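Branched-chain phosphotransacylase (Enterococcus faecalis, PDB 1YCO) probably transfers acyl groups between coenzyme A and phosphate. Local coordinates at residues E132-A137 and P149-L154; T113-D118 and K138-K143; E158-K163 and F186-L191; V106-G111 and K229-F234; A56-A61 and T80-K85. One frame throughout, in Å; residues are numbered along the deposited sequence.

From the N terminus, interaction 5 comes first, joining helices 54-66 and 80-87 beside the parallel sheet, and it is complete before any other contact begins. Interaction 4 then opens at 106-111 and closes only at 229-234, so the remaining three are nested within its loop. Interactions 2 and 1 cross, since 113-118, 132-137, 138-143 and 149-154 alternate along the chain; they share helix 127-143 and together lay it over the mixed sheet. Interaction 3 follows in series, joining the loop at 158-163 to the end of strand 184-189, the neighbour of strand 150-154.

Interaction 1: residues E132-A137 and P149-L154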
# COMPACT_ATOMS: atom_id res chain seq x y z
N GLU A 132 18.74 -9.21 -5.66
CA GLU A 132 18.86 -10.28 -4.67
C GLU A 132 17.51 -10.59 -4.01
O GLU A 132 17.26 -11.73 -3.64
CB GLU A 132 19.88 -9.90 -3.58
CG GLU A 132 21.36 -10.00 -4.00
CD GLU A 132 21.69 -11.33 -4.68
OE1 GLU A 132 21.29 -12.39 -4.15
OE2 GLU A 132 22.36 -11.30 -5.73
N ILE A 133 16.66 -9.57 -3.85
CA ILE A 133 15.33 -9.76 -3.26
C ILE A 133 14.50 -10.69 -4.15
O ILE A 133 13.77 -11.55 -3.66
CB ILE A 133 14.57 -8.42 -3.09
CG1 ILE A 133 15.24 -7.59 -2.01
CG2 ILE A 133 13.11 -8.66 -2.73
CD1 ILE A 133 14.74 -6.16 -1.96
N VAL A 134 14.64 -10.50 -5.46
CA VAL A 134 13.93 -11.32 -6.43
C VAL A 134 14.45 -12.76 -6.31
O VAL A 134 13.68 -13.69 -6.14
CB VAL A 134 14.15 -10.78 -7.87
CG1 VAL A 134 13.54 -11.71 -8.89
CG2 VAL A 134 13.51 -9.39 -7.99
N GLU A 135 15.77 -12.92 -6.35
CA GLU A 135 16.37 -14.24 -6.23
C GLU A 135 15.86 -14.98 -4.99
O GLU A 135 15.43 -16.13 -5.09
CB GLU A 135 17.89 -14.10 -6.18
CG GLU A 135 18.47 -13.43 -7.40
CD GLU A 135 18.33 -14.28 -8.65
OE1 GLU A 135 17.21 -14.78 -8.92
OE2 GLU A 135 19.34 -14.43 -9.37
N ASN A 136 15.90 -14.33 -3.83
CA ASN A 136 15.42 -14.93 -2.58
C ASN A 136 13.96 -15.41 -2.70
O ASN A 136 13.65 -16.57 -2.35
CB ASN A 136 15.55 -13.93 -1.41
CG ASN A 136 16.97 -13.87 -0.80
OD1 ASN A 136 17.95 -14.31 -1.41
ND2 ASN A 136 17.08 -13.30 0.40
N ALA A 137 13.07 -14.54 -3.20
CA ALA A 137 11.65 -14.88 -3.38
C ALA A 137 11.47 -15.94 -4.47
O ALA A 137 10.59 -16.79 -4.37
CB ALA A 137 10.83 -13.64 -3.71
N PRO A 149 7.93 -19.20 -11.77
CA PRO A 149 7.14 -18.12 -11.17
C PRO A 149 7.16 -16.76 -11.88
O PRO A 149 8.19 -16.32 -12.38
CB PRO A 149 7.73 -18.02 -9.76
CG PRO A 149 9.16 -18.37 -9.99
CD PRO A 149 9.04 -19.59 -10.87
N LYS A 150 6.01 -16.11 -11.91
CA LYS A 150 5.91 -14.79 -12.51
C LYS A 150 6.21 -13.78 -11.41
O LYS A 150 5.59 -13.78 -10.34
CB LYS A 150 4.52 -14.57 -13.11
CG LYS A 150 4.22 -15.55 -14.25
CD LYS A 150 2.97 -15.22 -15.02
CE LYS A 150 2.67 -16.32 -16.04
NZ LYS A 150 1.70 -15.90 -17.11
N ILE A 151 7.19 -12.93 -11.69
CA ILE A 151 7.65 -11.91 -10.76
C ILE A 151 7.43 -10.52 -11.32
O ILE A 151 8.10 -10.07 -12.26
CB ILE A 151 9.14 -12.12 -10.43
CG1 ILE A 151 9.33 -13.59 -9.99
CG2 ILE A 151 9.59 -11.16 -9.34
CD1 ILE A 151 10.77 -13.99 -9.72
N ALA A 152 6.46 -9.84 -10.72
CA ALA A 152 6.09 -8.51 -11.10
C ALA A 152 6.78 -7.46 -10.24
O ALA A 152 6.72 -7.50 -9.00
CB ALA A 152 4.57 -8.35 -10.99
N LEU A 153 7.44 -6.53 -10.92
CA LEU A 153 8.13 -5.42 -10.27
C LEU A 153 7.12 -4.28 -10.25
O LEU A 153 6.87 -3.63 -11.27
CB LEU A 153 9.36 -5.04 -11.07
CG LEU A 153 10.27 -6.25 -11.31
CD1 LEU A 153 11.51 -5.83 -12.11
CD2 LEU A 153 10.69 -6.84 -9.96
N LEU A 154 6.53 -4.06 -9.09
CA LEU A 154 5.51 -3.04 -8.90
C LEU A 154 5.93 -1.59 -8.93
O LEU A 154 6.97 -1.22 -8.39
CB LEU A 154 4.79 -3.27 -7.58
CG LEU A 154 3.81 -4.42 -7.49
CD1 LEU A 154 3.21 -4.41 -6.09
CD2 LEU A 154 2.71 -4.26 -8.54
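V134 and I151 mark the nearest backbone approach between the helical turns of E132-A137 and the strand in P149-L154, with 7.7 Å separating V134 CA from I151 CA. At that spacing the two backbones exchange no hydrogen bonds: the helix satisfies its own, as in N136 N to E132 O at 2.9 Å, while I151 pairs with T184 and F186 in the sheet. The side chains fill the gap. V134 and I151 point toward each other and their branches cross obliquely. With CG1 of V134 anti to the backbone N (chi1 174°), this methyl faces the strand and rests against I151 CD1 at 3.7 Å. I151 CG2 touches the same V134 CG1 at 4.0 Å, and the isoleucine therefore receives the methyl between its two branches. The second branch of V134 is used more lightly: V134 CG2 reaches L153 CD2 at 4.3 Å. Helix 127-143 is linked on either side to strands 113-117 and 150-154, which run parallel with strand 215-217 between them, so this packing belongs to a beta-alpha-beta crossover. I215 and V217 continue the apolar layer beside I151, and helix 165-177 covers L153. Since all three touching residues are buried and meet through methyl groups alone, the contact implies adhesion by dispersion and exclusion of water, with shape rather than directed bonds setting the fit.

Interaction 2: residues T113-D118 and K138-K143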
# COMPACT_ATOMS: atom_id res chain seq x y z
N THR A 113 -3.52 -16.55 -4.82
CA THR A 113 -2.38 -16.61 -3.93
C THR A 113 -1.12 -16.04 -4.56
O THR A 113 -0.95 -16.08 -5.78
CB THR A 113 -2.09 -18.07 -3.54
OG1 THR A 113 -3.30 -18.67 -3.06
CG2 THR A 113 -1.03 -18.13 -2.45
N PHE A 114 -0.25 -15.49 -3.72
CA PHE A 114 1.00 -14.93 -4.21
C PHE A 114 1.95 -14.52 -3.10
O PHE A 114 1.56 -14.31 -1.96
CB PHE A 114 0.72 -13.72 -5.11
CG PHE A 114 0.02 -12.59 -4.42
CD1 PHE A 114 0.68 -11.78 -3.50
CD2 PHE A 114 -1.31 -12.31 -4.71
CE1 PHE A 114 0.03 -10.72 -2.90
CE2 PHE A 114 -1.97 -11.25 -4.11
CZ PHE A 114 -1.30 -10.45 -3.20
N LEU A 115 3.22 -14.40 -3.47
CA LEU A 115 4.22 -13.99 -2.51
C LEU A 115 4.42 -12.49 -2.64
O LEU A 115 4.29 -11.91 -3.72
CB LEU A 115 5.53 -14.75 -2.77
CG LEU A 115 5.45 -16.29 -2.81
CD1 LEU A 115 6.87 -16.86 -2.93
CD2 LEU A 115 4.80 -16.83 -1.55
N LEU A 116 4.67 -11.85 -1.50
CA LEU A 116 4.92 -10.43 -1.43
C LEU A 116 6.29 -10.28 -0.81
O LEU A 116 6.58 -10.90 0.22
CB LEU A 116 3.88 -9.75 -0.54
CG LEU A 116 4.07 -8.24 -0.26
CD1 LEU A 116 4.09 -7.45 -1.55
CD2 LEU A 116 2.94 -7.77 0.65
N THR A 117 7.15 -9.46 -1.40
CA THR A 117 8.43 -9.36 -0.78
C THR A 117 9.08 -8.04 -0.52
O THR A 117 9.14 -7.11 -1.34
CB THR A 117 9.47 -10.30 -1.43
OG1 THR A 117 10.75 -10.03 -0.85
CG2 THR A 117 9.54 -10.10 -2.91
N ASP A 118 9.56 -8.05 0.71
CA ASP A 118 10.29 -7.03 1.39
C ASP A 118 9.59 -5.83 1.95
O ASP A 118 9.78 -4.72 1.48
CB ASP A 118 11.52 -6.66 0.60
CG ASP A 118 12.77 -6.77 1.46
OD1 ASP A 118 13.87 -6.45 0.95
OD2 ASP A 118 12.63 -7.18 2.64
N LYS A 138 12.31 -15.89 -5.50
CA LYS A 138 12.23 -16.87 -6.57
C LYS A 138 12.57 -18.25 -6.01
O LYS A 138 11.97 -19.24 -6.40
CB LYS A 138 13.22 -16.56 -7.70
CG LYS A 138 13.21 -17.64 -8.80
CD LYS A 138 14.47 -17.63 -9.68
CE LYS A 138 15.69 -18.12 -8.91
NZ LYS A 138 16.97 -18.07 -9.67
N GLU A 139 13.54 -18.30 -5.11
CA GLU A 139 13.95 -19.57 -4.52
C GLU A 139 12.88 -20.13 -3.60
O GLU A 139 12.63 -21.34 -3.59
CB GLU A 139 15.27 -19.40 -3.77
CG GLU A 139 16.39 -18.89 -4.66
CD GLU A 139 17.72 -18.75 -3.95
OE1 GLU A 139 17.73 -18.31 -2.77
OE2 GLU A 139 18.76 -19.05 -4.57
N VAL A 140 12.24 -19.26 -2.82
CA VAL A 140 11.18 -19.70 -1.93
C VAL A 140 10.06 -20.35 -2.74
O VAL A 140 9.58 -21.43 -2.39
CB VAL A 140 10.59 -18.52 -1.12
CG1 VAL A 140 9.35 -18.98 -0.35
CG2 VAL A 140 11.63 -18.00 -0.14
N ALA A 141 9.64 -19.70 -3.82
CA ALA A 141 8.58 -20.24 -4.65
C ALA A 141 9.00 -21.58 -5.27
O ALA A 141 8.22 -22.53 -5.29
CB ALA A 141 8.20 -19.24 -5.75
N GLN A 142 10.22 -21.66 -5.78
CA GLN A 142 10.71 -22.90 -6.37
C GLN A 142 10.71 -24.00 -5.31
O GLN A 142 10.28 -25.12 -5.58
CB GLN A 142 12.12 -22.70 -6.94
CG GLN A 142 12.14 -21.79 -8.17
CD GLN A 142 13.54 -21.55 -8.74
OE1 GLN A 142 14.47 -21.19 -8.01
NE2 GLN A 142 13.69 -21.75 -10.05
N LYS A 143 11.14 -23.66 -4.11
CA LYS A 143 11.17 -24.62 -3.02
C LYS A 143 9.75 -25.01 -2.63
O LYS A 143 9.50 -26.07 -2.03
CB LYS A 143 11.88 -24.03 -1.81
CG LYS A 143 12.03 -24.99 -0.66
CD LYS A 143 12.54 -24.30 0.57
CE LYS A 143 13.97 -23.80 0.41
NZ LYS A 143 14.44 -23.25 1.72
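L115 and A141 meet where strand 113-117 lies under helix 127-143, the first strand and the helix of a beta-alpha-beta crossover on the mixed sheet. The packed side is small and wholly apolar. L115 holds CG anti to its carbonyl carbon (chi1 -54°), and from there one methyl, CD1, does all the touching. It lies 3.9 Å from A141 CB and reaches V140 CG1 at the longer distance of 4.2 Å, so the leucine ends against one alanine and one valine branch on adjacent helix positions. I215, from the neighbouring strand 215-217, lies against both L115 and A141 and closes the apolar layer. The outer side of the same helical turns is different in character. It carries K138, E139, Q142 and K143 and is the solvent side of the turns, and the charged groups seek partners beyond the strand: K138 NZ forms a salt bridge with E182, and E139 OE2 with K97. The helix is thus amphipathic here, its short residues turned to the sheet and its long polar ones to the surroundings. The same leucine methyl also lies near the helix backbone, L115 CD1 standing 4.1 Å from A141 N.

Interaction 3: residues E158-K163 and F186-L191; sequences ENFNPK and FGPLSL
F160 and P188 meet at the margin of the contact, where P188 CG approaches the edge of the phenyl ring near its plane, 4.5 Å from F160 CD1. E158 supplies the closer packing. Its CG lies 3.7 Å from S190 OG, an approach of a methylene to a hydroxyl, and its chain then bends at chi2 (93°) and carries the carboxylate away, toward a long and weak ion pair with K203. S190 OG is hydrogen-bonded to D192 OD1 and, weakly, to L193 N; the second bond suits the N-cap place of S190 before the helix that follows. Further out, P188 follows a cis peptide and marks the corner where strand 184-189 changes direction, while S167 and A170 of helix 165-177 pack on its ring. The loop is shaped from within by an Asx turn: N161 OD1 accepts from K163 N at 3.0 Å, with the donor in the carbonyl plane. P162 N lies over one face of F160, displaced toward the rim. Across the segments no hydrogen bond forms. The carbonyl oxygens E158 O and P188 O, 3.3 Å apart, are both acceptors and would probably repel weakly, so the chemistry implies a loop held here by packing rather than by polar attraction.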
# COMPACT_ATOMS: atom_id res chain seq x y z
N GLU A 158 1.96 2.03 -15.22
CA GLU A 158 2.13 0.79 -15.98
C GLU A 158 3.11 1.11 -17.12
O GLU A 158 4.04 0.36 -17.40
CB GLU A 158 0.78 0.32 -16.55
CG GLU A 158 -0.47 0.84 -15.79
CD GLU A 158 -1.04 2.13 -16.38
OE1 GLU A 158 -0.24 3.03 -16.75
OE2 GLU A 158 -2.29 2.24 -16.47
N ASN A 159 2.88 2.25 -17.77
CA ASN A 159 3.74 2.70 -18.86
C ASN A 159 4.93 3.43 -18.25
O ASN A 159 4.79 4.14 -17.25
CB ASN A 159 2.96 3.65 -19.79
CG ASN A 159 1.78 2.95 -20.48
OD1 ASN A 159 1.97 1.99 -21.22
ND2 ASN A 159 0.57 3.43 -20.23
N PHE A 160 6.10 3.26 -18.86
CA PHE A 160 7.32 3.87 -18.36
C PHE A 160 7.22 5.36 -18.07
O PHE A 160 6.75 6.14 -18.89
CB PHE A 160 8.46 3.63 -19.35
CG PHE A 160 9.79 4.03 -18.82
CD1 PHE A 160 10.37 3.32 -17.77
CD2 PHE A 160 10.47 5.12 -19.36
CE1 PHE A 160 11.60 3.69 -17.25
CE2 PHE A 160 11.70 5.50 -18.86
CZ PHE A 160 12.27 4.78 -17.80
N ASN A 161 7.67 5.75 -16.88
CA ASN A 161 7.67 7.15 -16.47
C ASN A 161 9.02 7.41 -15.80
O ASN A 161 9.21 7.13 -14.61
CB ASN A 161 6.52 7.40 -15.49
CG ASN A 161 6.35 8.86 -15.16
OD1 ASN A 161 7.33 9.60 -15.06
ND2 ASN A 161 5.11 9.28 -14.96
N PRO A 162 9.98 7.96 -16.56
CA PRO A 162 11.34 8.25 -16.08
C PRO A 162 11.43 9.20 -14.90
O PRO A 162 12.49 9.35 -14.29
CB PRO A 162 12.02 8.79 -17.33
CG PRO A 162 10.93 9.49 -18.04
CD PRO A 162 9.77 8.53 -17.90
N LYS A 163 10.32 9.84 -14.58
CA LYS A 163 10.34 10.77 -13.46
C LYS A 163 10.09 9.99 -12.17
O LYS A 163 10.19 10.54 -11.07
CB LYS A 163 9.25 11.83 -13.66
CG LYS A 163 9.46 13.10 -12.87
CD LYS A 163 8.25 13.99 -12.98
CE LYS A 163 7.96 14.39 -14.41
NZ LYS A 163 6.76 15.28 -14.45
N PHE A 186 9.11 -9.06 -14.72
CA PHE A 186 8.72 -7.88 -15.50
C PHE A 186 8.15 -6.70 -14.70
O PHE A 186 7.39 -6.88 -13.75
CB PHE A 186 7.68 -8.24 -16.57
CG PHE A 186 7.30 -7.07 -17.45
CD1 PHE A 186 8.17 -6.63 -18.44
CD2 PHE A 186 6.12 -6.37 -17.25
CE1 PHE A 186 7.88 -5.52 -19.22
CE2 PHE A 186 5.82 -5.26 -18.02
CZ PHE A 186 6.71 -4.83 -19.01
N GLY A 187 8.50 -5.50 -15.14
CA GLY A 187 8.04 -4.27 -14.53
C GLY A 187 8.48 -3.13 -15.45
O GLY A 187 9.32 -3.35 -16.32
N PRO A 188 7.96 -1.91 -15.29
CA PRO A 188 6.97 -1.49 -14.29
C PRO A 188 5.58 -2.10 -14.51
O PRO A 188 5.11 -2.21 -15.64
CB PRO A 188 6.93 0.03 -14.44
CG PRO A 188 8.13 0.38 -15.24
CD PRO A 188 8.32 -0.78 -16.15
N LEU A 189 4.93 -2.47 -13.42
CA LEU A 189 3.58 -3.01 -13.49
C LEU A 189 2.84 -2.47 -12.29
O LEU A 189 3.41 -2.34 -11.21
CB LEU A 189 3.56 -4.54 -13.42
CG LEU A 189 3.39 -5.38 -14.68
CD1 LEU A 189 3.05 -6.80 -14.26
CD2 LEU A 189 2.28 -4.82 -15.57
N SER A 190 1.57 -2.15 -12.50
CA SER A 190 0.71 -1.64 -11.46
C SER A 190 0.08 -2.83 -10.77
O SER A 190 -0.10 -3.88 -11.38
CB SER A 190 -0.37 -0.77 -12.09
OG SER A 190 -1.11 -1.55 -13.02
N LEU A 191 -0.27 -2.65 -9.50
CA LEU A 191 -0.88 -3.71 -8.69
C LEU A 191 -2.07 -4.40 -9.37
O LEU A 191 -2.16 -5.62 -9.38
CB LEU A 191 -1.33 -3.13 -7.33
CG LEU A 191 -1.96 -4.08 -6.31
CD1 LEU A 191 -0.90 -4.99 -5.72
CD2 LEU A 191 -2.63 -3.27 -5.18

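Interaction 4: residues V106-G111 and K229-F234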
# COMPACT_ATOMS: atom_id res chain seq x y z
N VAL A 106 0.61 -14.61 0.73
CA VAL A 106 -0.73 -14.03 0.81
C VAL A 106 -1.81 -14.91 0.15
O VAL A 106 -1.66 -15.34 -0.99
CB VAL A 106 -0.78 -12.65 0.12
CG1 VAL A 106 -2.10 -11.96 0.40
CG2 VAL A 106 0.39 -11.79 0.58
N GLU A 107 -2.89 -15.16 0.88
CA GLU A 107 -3.99 -15.96 0.36
C GLU A 107 -5.28 -15.13 0.37
O GLU A 107 -5.77 -14.75 1.44
CB GLU A 107 -4.17 -17.23 1.19
CG GLU A 107 -3.02 -18.23 1.05
CD GLU A 107 -3.23 -19.50 1.87
OE1 GLU A 107 -4.31 -20.13 1.73
OE2 GLU A 107 -2.30 -19.88 2.63
N LEU A 108 -5.81 -14.86 -0.81
CA LEU A 108 -7.03 -14.08 -0.94
C LEU A 108 -8.29 -14.94 -0.81
O LEU A 108 -8.24 -16.16 -1.00
CB LEU A 108 -7.04 -13.34 -2.27
CG LEU A 108 -5.94 -12.28 -2.36
CD1 LEU A 108 -5.95 -11.69 -3.77
CD2 LEU A 108 -6.17 -11.19 -1.32
N PRO A 109 -9.43 -14.31 -0.47
CA PRO A 109 -10.75 -14.94 -0.27
C PRO A 109 -11.08 -16.15 -1.15
O PRO A 109 -11.28 -17.25 -0.64
CB PRO A 109 -11.70 -13.78 -0.50
CG PRO A 109 -10.97 -12.67 0.17
CD PRO A 109 -9.55 -12.85 -0.33
N ALA A 110 -11.17 -15.93 -2.46
CA ALA A 110 -11.47 -17.04 -3.37
C ALA A 110 -10.30 -18.01 -3.30
O ALA A 110 -10.26 -18.88 -2.42
CB ALA A 110 -11.66 -16.52 -4.79
N GLY A 111 -9.33 -17.87 -4.20
CA GLY A 111 -8.19 -18.77 -4.18
C GLY A 111 -6.88 -18.10 -4.58
O GLY A 111 -5.82 -18.72 -4.49
N LYS A 229 -0.72 -4.72 5.31
CA LYS A 229 -1.76 -4.37 6.28
C LYS A 229 -3.12 -4.15 5.65
O LYS A 229 -4.15 -4.53 6.21
CB LYS A 229 -1.36 -3.11 7.06
CG LYS A 229 -0.07 -3.26 7.87
CD LYS A 229 0.12 -2.11 8.86
CE LYS A 229 1.55 -2.01 9.39
NZ LYS A 229 2.07 -3.27 10.00
N SER A 230 -3.12 -3.53 4.48
CA SER A 230 -4.35 -3.27 3.77
C SER A 230 -5.03 -4.60 3.40
O SER A 230 -6.26 -4.71 3.47
CB SER A 230 -4.05 -2.45 2.52
OG SER A 230 -5.19 -2.38 1.69
N LEU A 231 -4.24 -5.59 3.02
CA LEU A 231 -4.77 -6.90 2.64
C LEU A 231 -5.48 -7.58 3.80
O LEU A 231 -6.58 -8.11 3.64
CB LEU A 231 -3.65 -7.81 2.12
CG LEU A 231 -3.07 -7.40 0.77
CD1 LEU A 231 -1.85 -8.26 0.44
CD2 LEU A 231 -4.14 -7.52 -0.29
N THR A 232 -4.86 -7.57 4.97
CA THR A 232 -5.45 -8.18 6.15
C THR A 232 -6.55 -7.32 6.78
O THR A 232 -7.56 -7.85 7.24
CB THR A 232 -4.38 -8.50 7.24
OG1 THR A 232 -3.64 -7.31 7.54
CG2 THR A 232 -3.42 -9.57 6.75
N LEU A 233 -6.35 -6.01 6.83
CA LEU A 233 -7.34 -5.12 7.43
C LEU A 233 -8.62 -4.97 6.62
O LEU A 233 -9.69 -4.82 7.21
CB LEU A 233 -6.75 -3.72 7.65
CG LEU A 233 -5.65 -3.47 8.69
CD1 LEU A 233 -5.15 -2.05 8.52
CD2 LEU A 233 -6.18 -3.69 10.10
N PHE A 234 -8.53 -5.01 5.29
CA PHE A 234 -9.72 -4.83 4.46
C PHE A 234 -9.92 -5.88 3.37
O PHE A 234 -11.01 -5.99 2.81
CB PHE A 234 -9.72 -3.45 3.81
CG PHE A 234 -9.29 -2.34 4.73
CD1 PHE A 234 -8.01 -1.78 4.62
CD2 PHE A 234 -10.18 -1.82 5.69
CE1 PHE A 234 -7.62 -0.72 5.43
CE2 PHE A 234 -9.80 -0.76 6.52
CZ PHE A 234 -8.51 -0.20 6.39
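K229 O, in the helical turn that presents L231 to V106, is gripped by two donors. The backbone L233 N reaches it at 2.7 Å, the usual helical bond, and the hydroxyl of T232 adds a second, with T232 OG1 at 3.1 Å from K229 O. That second donor sits above the carbonyl plane, 37° out of it, folding the threonine hydroxyl back onto its own helix. On the same turn, L231 engages the other segment. Its CD1 packs on V106 CG1 at 3.7 Å and less closely on V106 CG2 at 4.2 Å, the two side chains crossing at about a right angle. V106 has CG1 anti to the backbone N (chi1 -171°), which turns both its methyls to the leucine. The other leucine branch is shared with L108, where L231 CD2 and L108 CD2 are 4.3 Å apart. A237 packs against V106, L108 and L231 alike, just beyond the helix. The second subunit comes close as well: S230 OG is hydrogen-bonded to S230 OG of that subunit, and F234 of the second subunit packs on L108. The arrangement is that of a helix laid over the end of an antiparallel strand pair, 101-107 with 113-117, at a subunit interface, just before the chain enters strand 238-244 on the other side of strand 101-107.

Interaction 5: residues A56-A61 and T80-K85; sequences AVAQEA and THTLLK
A58 faces T82 and L83 across a close approach of two helices, its single methyl directed at the other backbone. The orientation matters because the helices come so near: A58 CA and L83 CA are only 5.2 Å apart. A58 CB lies 4.1 Å from L83 CA, which means that the alanine packs on the main chain of helix 80-87 as much as on its side chains. The two neighbouring side chains meet that methyl by different routes. T82 points toward helix 54-66 and offers its methyl branch; with CG2 anti to the backbone N, T82 CG2 comes 4.1 Å from A58 CB, while OG1 is engaged by Q79 NE2. L83 sets off across the line of approach, but its end turns back, bringing L83 CD1 to 4.3 Å from A58 CB. The small residue is therefore bordered by a threonine methyl, a leucine methyl and the leucine backbone. Both helices also pack on the sheet: L83 on K75 of strand 72-75, and V57 and A61 on F34 of strand 29-35. These strands belong to a five-stranded parallel sheet in the order 3-2-1-4-5, as in Rossmann-like folds. No hydrogen bond links the two helical segments, so their chemistry implies pure van der Waals packing, with a closeness consistent with a residue that ends at CB on one side of the approach.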
# COMPACT_ATOMS: atom_id res chain seq x y z
N ALA A 56 21.22 -13.79 26.56
CA ALA A 56 21.43 -15.22 26.73
C ALA A 56 20.35 -16.00 25.97
O ALA A 56 20.66 -16.94 25.23
CB ALA A 56 21.42 -15.57 28.21
N VAL A 57 19.09 -15.60 26.17
CA VAL A 57 17.93 -16.22 25.53
C VAL A 57 18.13 -16.29 24.02
O VAL A 57 17.97 -17.35 23.40
CB VAL A 57 16.62 -15.40 25.78
CG1 VAL A 57 15.43 -16.09 25.12
CG2 VAL A 57 16.37 -15.24 27.27
N ALA A 58 18.47 -15.15 23.44
CA ALA A 58 18.71 -15.04 22.01
C ALA A 58 19.88 -15.91 21.58
O ALA A 58 19.77 -16.69 20.63
CB ALA A 58 18.98 -13.59 21.64
N GLN A 59 21.00 -15.80 22.28
CA GLN A 59 22.17 -16.58 21.91
C GLN A 59 21.89 -18.07 21.91
O GLN A 59 22.33 -18.79 21.02
CB GLN A 59 23.34 -16.27 22.85
CG GLN A 59 24.67 -16.84 22.37
CD GLN A 59 24.91 -18.28 22.80
OE1 GLN A 59 25.73 -19.00 22.22
NE2 GLN A 59 24.20 -18.71 23.84
N GLU A 60 21.15 -18.53 22.91
CA GLU A 60 20.82 -19.94 23.02
C GLU A 60 19.80 -20.42 21.98
O GLU A 60 19.87 -21.56 21.51
CB GLU A 60 20.35 -20.24 24.44
CG GLU A 60 21.48 -20.09 25.45
CD GLU A 60 21.17 -20.70 26.80
OE1 GLU A 60 20.36 -20.11 27.55
OE2 GLU A 60 21.72 -21.78 27.10
N ALA A 61 18.87 -19.54 21.62
CA ALA A 61 17.85 -19.85 20.61
C ALA A 61 18.50 -19.99 19.23
O ALA A 61 18.26 -20.95 18.50
CB ALA A 61 16.80 -18.74 20.57
N THR A 80 13.82 -7.30 18.78
CA THR A 80 14.19 -7.76 17.45
C THR A 80 15.67 -7.50 17.18
O THR A 80 16.37 -8.34 16.62
CB THR A 80 13.33 -7.04 16.39
OG1 THR A 80 11.95 -7.16 16.75
CG2 THR A 80 13.54 -7.65 15.00
N HIS A 81 16.14 -6.33 17.58
CA HIS A 81 17.53 -5.96 17.39
C HIS A 81 18.45 -6.97 18.11
O HIS A 81 19.47 -7.40 17.57
CB HIS A 81 17.77 -4.55 17.92
CG HIS A 81 19.17 -4.06 17.74
ND1 HIS A 81 19.71 -3.04 18.50
CD2 HIS A 81 20.15 -4.44 16.88
CE1 HIS A 81 20.96 -2.82 18.12
NE2 HIS A 81 21.25 -3.66 17.14
N THR A 82 18.06 -7.35 19.33
CA THR A 82 18.82 -8.31 20.14
C THR A 82 19.00 -9.65 19.44
O THR A 82 20.11 -10.16 19.34
CB THR A 82 18.13 -8.59 21.50
OG1 THR A 82 17.98 -7.37 22.23
CG2 THR A 82 18.95 -9.57 22.32
N LEU A 83 17.89 -10.23 18.97
CA LEU A 83 17.92 -11.52 18.28
C LEU A 83 18.57 -11.41 16.91
O LEU A 83 19.37 -12.27 16.53
CB LEU A 83 16.49 -12.06 18.10
CG LEU A 83 16.30 -13.32 17.25
CD1 LEU A 83 16.90 -14.53 17.97
CD2 LEU A 83 14.83 -13.55 16.99
N LEU A 84 18.23 -10.36 16.19
CA LEU A 84 18.77 -10.15 14.85
C LEU A 84 20.29 -10.03 14.89
O LEU A 84 20.99 -10.74 14.17
CB LEU A 84 18.17 -8.89 14.24
CG LEU A 84 18.20 -8.81 12.71
CD1 LEU A 84 17.38 -9.96 12.12
CD2 LEU A 84 17.64 -7.47 12.25
N LYS A 85 20.78 -9.14 15.75
CA LYS A 85 22.22 -8.96 15.88
C LYS A 85 22.83 -10.30 16.31
O LYS A 85 23.97 -10.63 15.96
CB LYS A 85 22.55 -7.90 16.94
CG LYS A 85 24.05 -7.66 17.12
CD LYS A 85 24.40 -7.16 18.52
CE LYS A 85 23.76 -5.81 18.84
NZ LYS A 85 24.08 -5.39 20.24